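Local structure of uncharacterized protein PA2218 (Pseudomonas aeruginosa, 2HDW) at residues L260-G272 and G341-R353. The protein is uncharacterised but adopts an alpha/beta-hydrolase fold and probably acts as a hydrolase on a substrate not yet identified. Sequence-based numbering, arbitrary orientation.
Sequences LVDYHDYYMTPRG and GASHVDLYDRLDR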
# COMPACT_ATOMS: atom_id res chain seq x y z
N LEU A 260 -13.67 7.67 -10.13
CA LEU A 260 -12.51 7.96 -10.98
C LEU A 260 -12.21 9.46 -10.89
O LEU A 260 -11.05 9.87 -10.90
CB LEU A 260 -12.78 7.56 -12.43
CG LEU A 260 -12.85 6.05 -12.61
CD1 LEU A 260 -13.19 5.71 -14.06
CD2 LEU A 260 -11.50 5.45 -12.22
N VAL A 261 -13.26 10.26 -10.80
CA VAL A 261 -13.10 11.70 -10.67
C VAL A 261 -12.43 11.96 -9.33
O VAL A 261 -11.57 12.85 -9.21
CB VAL A 261 -14.46 12.42 -10.69
CG1 VAL A 261 -14.26 13.91 -10.46
CG2 VAL A 261 -15.16 12.17 -12.03
N ASP A 262 -12.82 11.19 -8.32
CA ASP A 262 -12.24 11.32 -6.99
C ASP A 262 -10.74 11.04 -7.04
O ASP A 262 -9.95 11.79 -6.46
CB ASP A 262 -12.88 10.33 -6.01
CG ASP A 262 -14.30 10.71 -5.64
OD1 ASP A 262 -14.74 11.83 -5.96
OD2 ASP A 262 -14.98 9.87 -5.01
N TYR A 263 -10.36 9.97 -7.73
CA TYR A 263 -8.95 9.61 -7.85
C TYR A 263 -8.16 10.74 -8.50
O TYR A 263 -7.06 11.08 -8.06
CB TYR A 263 -8.77 8.34 -8.68
CG TYR A 263 -8.92 7.04 -7.90
CD1 TYR A 263 -8.30 6.87 -6.67
CD2 TYR A 263 -9.62 5.97 -8.44
CE1 TYR A 263 -8.38 5.64 -5.98
CE2 TYR A 263 -9.71 4.74 -7.77
CZ TYR A 263 -9.08 4.59 -6.55
OH TYR A 263 -9.15 3.38 -5.89
N HIS A 264 -8.72 11.31 -9.56
CA HIS A 264 -8.07 12.42 -10.24
C HIS A 264 -7.90 13.60 -9.30
O HIS A 264 -6.83 14.21 -9.23
CB HIS A 264 -8.90 12.87 -11.46
CG HIS A 264 -8.47 14.19 -12.01
ND1 HIS A 264 -8.77 15.39 -11.39
CD2 HIS A 264 -7.73 14.50 -13.09
CE1 HIS A 264 -8.22 16.38 -12.07
NE2 HIS A 264 -7.59 15.87 -13.11
N ASP A 265 -8.96 13.94 -8.57
CA ASP A 265 -8.90 15.07 -7.66
C ASP A 265 -7.84 14.91 -6.58
O ASP A 265 -7.37 15.89 -6.01
CB ASP A 265 -10.26 15.31 -7.01
CG ASP A 265 -11.29 15.80 -8.01
OD1 ASP A 265 -10.89 16.23 -9.12
OD2 ASP A 265 -12.49 15.77 -7.70
N TYR A 266 -7.46 13.67 -6.30
CA TYR A 266 -6.43 13.43 -5.30
C TYR A 266 -5.05 13.38 -5.95
O TYR A 266 -4.15 14.14 -5.59
CB TYR A 266 -6.69 12.11 -4.57
CG TYR A 266 -5.58 11.78 -3.59
CD1 TYR A 266 -5.48 12.45 -2.37
CD2 TYR A 266 -4.60 10.84 -3.91
CE1 TYR A 266 -4.42 12.20 -1.49
CE2 TYR A 266 -3.54 10.58 -3.05
CZ TYR A 266 -3.45 11.26 -1.85
OH TYR A 266 -2.40 11.02 -1.00
N TYR A 267 -4.90 12.47 -6.91
CA TYR A 267 -3.63 12.25 -7.59
C TYR A 267 -3.19 13.30 -8.60
O TYR A 267 -2.00 13.41 -8.89
CB TYR A 267 -3.65 10.89 -8.29
CG TYR A 267 -3.59 9.69 -7.37
CD1 TYR A 267 -2.44 9.42 -6.62
CD2 TYR A 267 -4.67 8.81 -7.26
CE1 TYR A 267 -2.37 8.30 -5.79
CE2 TYR A 267 -4.62 7.69 -6.43
CZ TYR A 267 -3.46 7.44 -5.69
OH TYR A 267 -3.41 6.34 -4.86
N MET A 268 -4.12 14.08 -9.14
CA MET A 268 -3.73 15.06 -10.14
C MET A 268 -4.04 16.53 -9.83
O MET A 268 -4.27 17.33 -10.73
CB MET A 268 -4.33 14.66 -11.49
CG MET A 268 -3.69 13.38 -12.08
SD MET A 268 -1.95 13.60 -12.51
CE MET A 268 -2.14 14.03 -14.28
N THR A 269 -4.05 16.86 -8.55
CA THR A 269 -4.25 18.23 -8.11
C THR A 269 -3.28 18.38 -6.95
O THR A 269 -2.68 17.39 -6.50
CB THR A 269 -5.67 18.50 -7.57
OG1 THR A 269 -5.82 17.91 -6.28
CG2 THR A 269 -6.72 17.95 -8.52
N PRO A 270 -3.09 19.60 -6.45
CA PRO A 270 -2.17 19.80 -5.33
C PRO A 270 -2.55 18.98 -4.09
O PRO A 270 -1.72 18.78 -3.20
CB PRO A 270 -2.25 21.31 -5.10
CG PRO A 270 -2.38 21.83 -6.50
CD PRO A 270 -3.43 20.89 -7.08
N ARG A 271 -3.79 18.50 -4.04
CA ARG A 271 -4.25 17.72 -2.89
C ARG A 271 -3.34 16.53 -2.57
O ARG A 271 -2.90 16.35 -1.43
CB ARG A 271 -5.68 17.23 -3.11
CG ARG A 271 -6.23 16.41 -1.94
CD ARG A 271 -7.64 15.90 -2.23
NE ARG A 271 -8.09 14.99 -1.18
CZ ARG A 271 -9.29 14.42 -1.15
NH1 ARG A 271 -10.17 14.66 -2.11
NH2 ARG A 271 -9.61 13.60 -0.15
N GLY A 272 -3.04 15.71 -3.58
CA GLY A 272 -2.20 14.55 -3.33
C GLY A 272 -1.22 14.22 -4.44
O GLY A 272 -0.62 13.15 -4.45
N GLY A 341 -20.90 7.31 5.56
CA GLY A 341 -20.80 8.33 4.53
C GLY A 341 -19.45 8.61 3.89
O GLY A 341 -19.33 9.59 3.14
N ALA A 342 -18.45 7.78 4.14
CA ALA A 342 -17.13 8.01 3.57
C ALA A 342 -16.93 7.35 2.20
O ALA A 342 -17.42 6.25 1.94
CB ALA A 342 -16.06 7.54 4.54
N SER A 343 -16.21 8.04 1.33
CA SER A 343 -15.91 7.52 -0.00
C SER A 343 -14.59 6.79 0.10
O SER A 343 -14.05 6.62 1.19
CB SER A 343 -15.76 8.66 -1.00
OG SER A 343 -14.57 9.39 -0.74
N HIS A 344 -14.05 6.37 -1.05
CA HIS A 344 -12.77 5.67 -1.07
C HIS A 344 -11.63 6.63 -0.76
O HIS A 344 -10.88 6.43 0.20
CB HIS A 344 -12.55 5.02 -2.44
CG HIS A 344 -11.26 4.26 -2.54
ND1 HIS A 344 -10.04 4.87 -2.74
CD2 HIS A 344 -11.01 2.93 -2.41
CE1 HIS A 344 -9.09 3.95 -2.72
NE2 HIS A 344 -9.65 2.77 -2.52
N VAL A 345 -11.51 7.69 -1.56
CA VAL A 345 -10.44 8.66 -1.36
C VAL A 345 -10.54 9.39 -0.01
O VAL A 345 -9.56 9.96 0.45
CB VAL A 345 -10.38 9.69 -2.52
CG1 VAL A 345 -9.33 10.74 -2.24
CG2 VAL A 345 -10.05 8.97 -3.83
N ASP A 346 -11.70 9.36 0.62
CA ASP A 346 -11.84 10.01 1.93
C ASP A 346 -10.86 9.44 2.93
O ASP A 346 -10.33 10.16 3.78
CB ASP A 346 -13.25 9.82 2.51
CG ASP A 346 -14.24 10.85 2.01
OD1 ASP A 346 -13.81 11.92 1.53
OD2 ASP A 346 -15.45 10.57 2.11
N LEU A 347 -10.61 8.13 2.86
CA LEU A 347 -9.69 7.49 3.80
C LEU A 347 -8.23 7.60 3.40
O LEU A 347 -7.37 6.93 3.96
CB LEU A 347 -10.08 6.01 4.01
CG LEU A 347 -11.10 5.73 5.13
CD1 LEU A 347 -12.36 6.56 4.92
CD2 LEU A 347 -11.45 4.25 5.16
N TYR A 348 -7.95 8.45 2.42
CA TYR A 348 -6.59 8.69 1.96
C TYR A 348 -5.97 9.80 2.81
O TYR A 348 -4.86 9.66 3.33
CB TYR A 348 -6.59 9.16 0.49
CG TYR A 348 -6.49 8.07 -0.56
CD1 TYR A 348 -6.84 6.75 -0.28
CD2 TYR A 348 -6.09 8.37 -1.86
CE1 TYR A 348 -6.79 5.75 -1.26
CE2 TYR A 348 -6.04 7.39 -2.86
CZ TYR A 348 -6.39 6.08 -2.55
OH TYR A 348 -6.35 5.12 -3.52
N ASP A 349 -6.70 10.90 2.95
CA ASP A 349 -6.18 12.05 3.69
C ASP A 349 -7.15 12.83 4.57
O ASP A 349 -6.75 13.83 5.16
CB ASP A 349 -5.55 13.03 2.68
CG ASP A 349 -6.56 13.57 1.68
OD1 ASP A 349 -7.67 13.01 1.61
OD2 ASP A 349 -6.26 14.55 0.97
N ARG A 350 -8.41 12.41 4.66
CA ARG A 350 -9.37 13.14 5.48
C ARG A 350 -9.27 12.74 6.95
O ARG A 350 -9.69 11.65 7.34
CB ARG A 350 -10.80 12.91 4.99
CG ARG A 350 -11.08 13.40 3.58
CD ARG A 350 -10.78 14.88 3.39
NE ARG A 350 -11.38 15.40 2.16
CZ ARG A 350 -10.89 16.41 1.46
NH1 ARG A 350 -9.78 17.02 1.85
NH2 ARG A 350 -11.51 16.82 0.35
N LEU A 351 -8.70 13.63 7.76
CA LEU A 351 -8.52 13.38 9.19
C LEU A 351 -9.82 13.12 9.94
O LEU A 351 -9.84 12.40 10.94
CB LEU A 351 -7.78 14.55 9.83
CG LEU A 351 -6.26 14.38 9.98
CD1 LEU A 351 -5.99 13.31 11.02
CD2 LEU A 351 -5.61 14.01 8.65
N ASP A 352 -10.91 13.71 9.46
CA ASP A 352 -12.21 13.55 10.10
C ASP A 352 -12.92 12.30 9.58
O ASP A 352 -14.02 11.98 10.02
CB ASP A 352 -13.07 14.79 9.84
CG ASP A 352 -13.11 15.16 8.37
OD1 ASP A 352 -12.02 15.33 7.76
OD2 ASP A 352 -14.23 15.29 7.82
N ARG A 353 -12.29 11.59 8.65
CA ARG A 353 -12.87 10.38 8.09
C ARG A 353 -12.01 9.16 8.44
O ARG A 353 -12.53 8.05 8.60
CB ARG A 353 -13.00 10.50 6.56
CG ARG A 353 -13.86 11.68 6.10
CD ARG A 353 -15.29 11.55 6.62
NE ARG A 353 -16.10 12.73 6.35
CZ ARG A 353 -16.56 13.08 5.15
NH1 ARG A 353 -16.28 12.34 4.09
NH2 ARG A 353 -17.29 14.18 5.02
O HOH W 1 -13.57 7.98 -3.67
O HOH W 2 -3.61 15.07 1.04
O HOH W 3 -12.51 13.09 -0.46
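In this alpha/beta-hydrolase fold, the loop following strand 334-339, where the family usually carries its catalytic histidine, brings His344 against Tyr263 of helix 258-267. The pair is an offset edge-to-face contact, ring centroids 5.2 Å apart, with the Tyr263 hydroxyl over the imidazole face; that hydroxyl also hydrogen-bonds Tyr204, whose ring meets His344 as well. Tyr348, which also touches the loop at Cys179, reaches between three tyrosines of the helix. Its OH lies 3.2 Å from Tyr263 CE1, at that ring's edge. Farther back along the ring, Tyr348 CD2 points into one face of Tyr266, 3.5 Å from Tyr266 CD2, in a T-shaped pair with planes at 75°. A weak hydrogen bond from Tyr267 OH reaches Tyr348 OH at 3.5 Å.

Val345 sets one methyl against the helix and the other between the helix and Arg271: Val345 CG2 packs 3.8 Å from Asp262 CB, and CG1 meets both Tyr266 CB and one face of the Arg271 guanidinium. Beside it a water donates to Asp262 OD2 and accepts from Val345 N, while Asp262 OD1 is held by Gln258.

At the outer end, Arg271, its chain extended from CG to NE and CG anti to the backbone N (chi1 -180°), reaches across and grips Asp349 side-on in a salt bridge: Arg271 NE donates to Asp349 OD2 at 2.9 Å, and Arg271 NH2 to Asp349 OD1 at 2.7 Å; both bonds are nearly straight and use syn lone pairs. Arg350 stacks on the guanidinium face away from Val345, planes 14° apart, and a second water accepts from Arg271 NH2 while donating to Asp346 OD1.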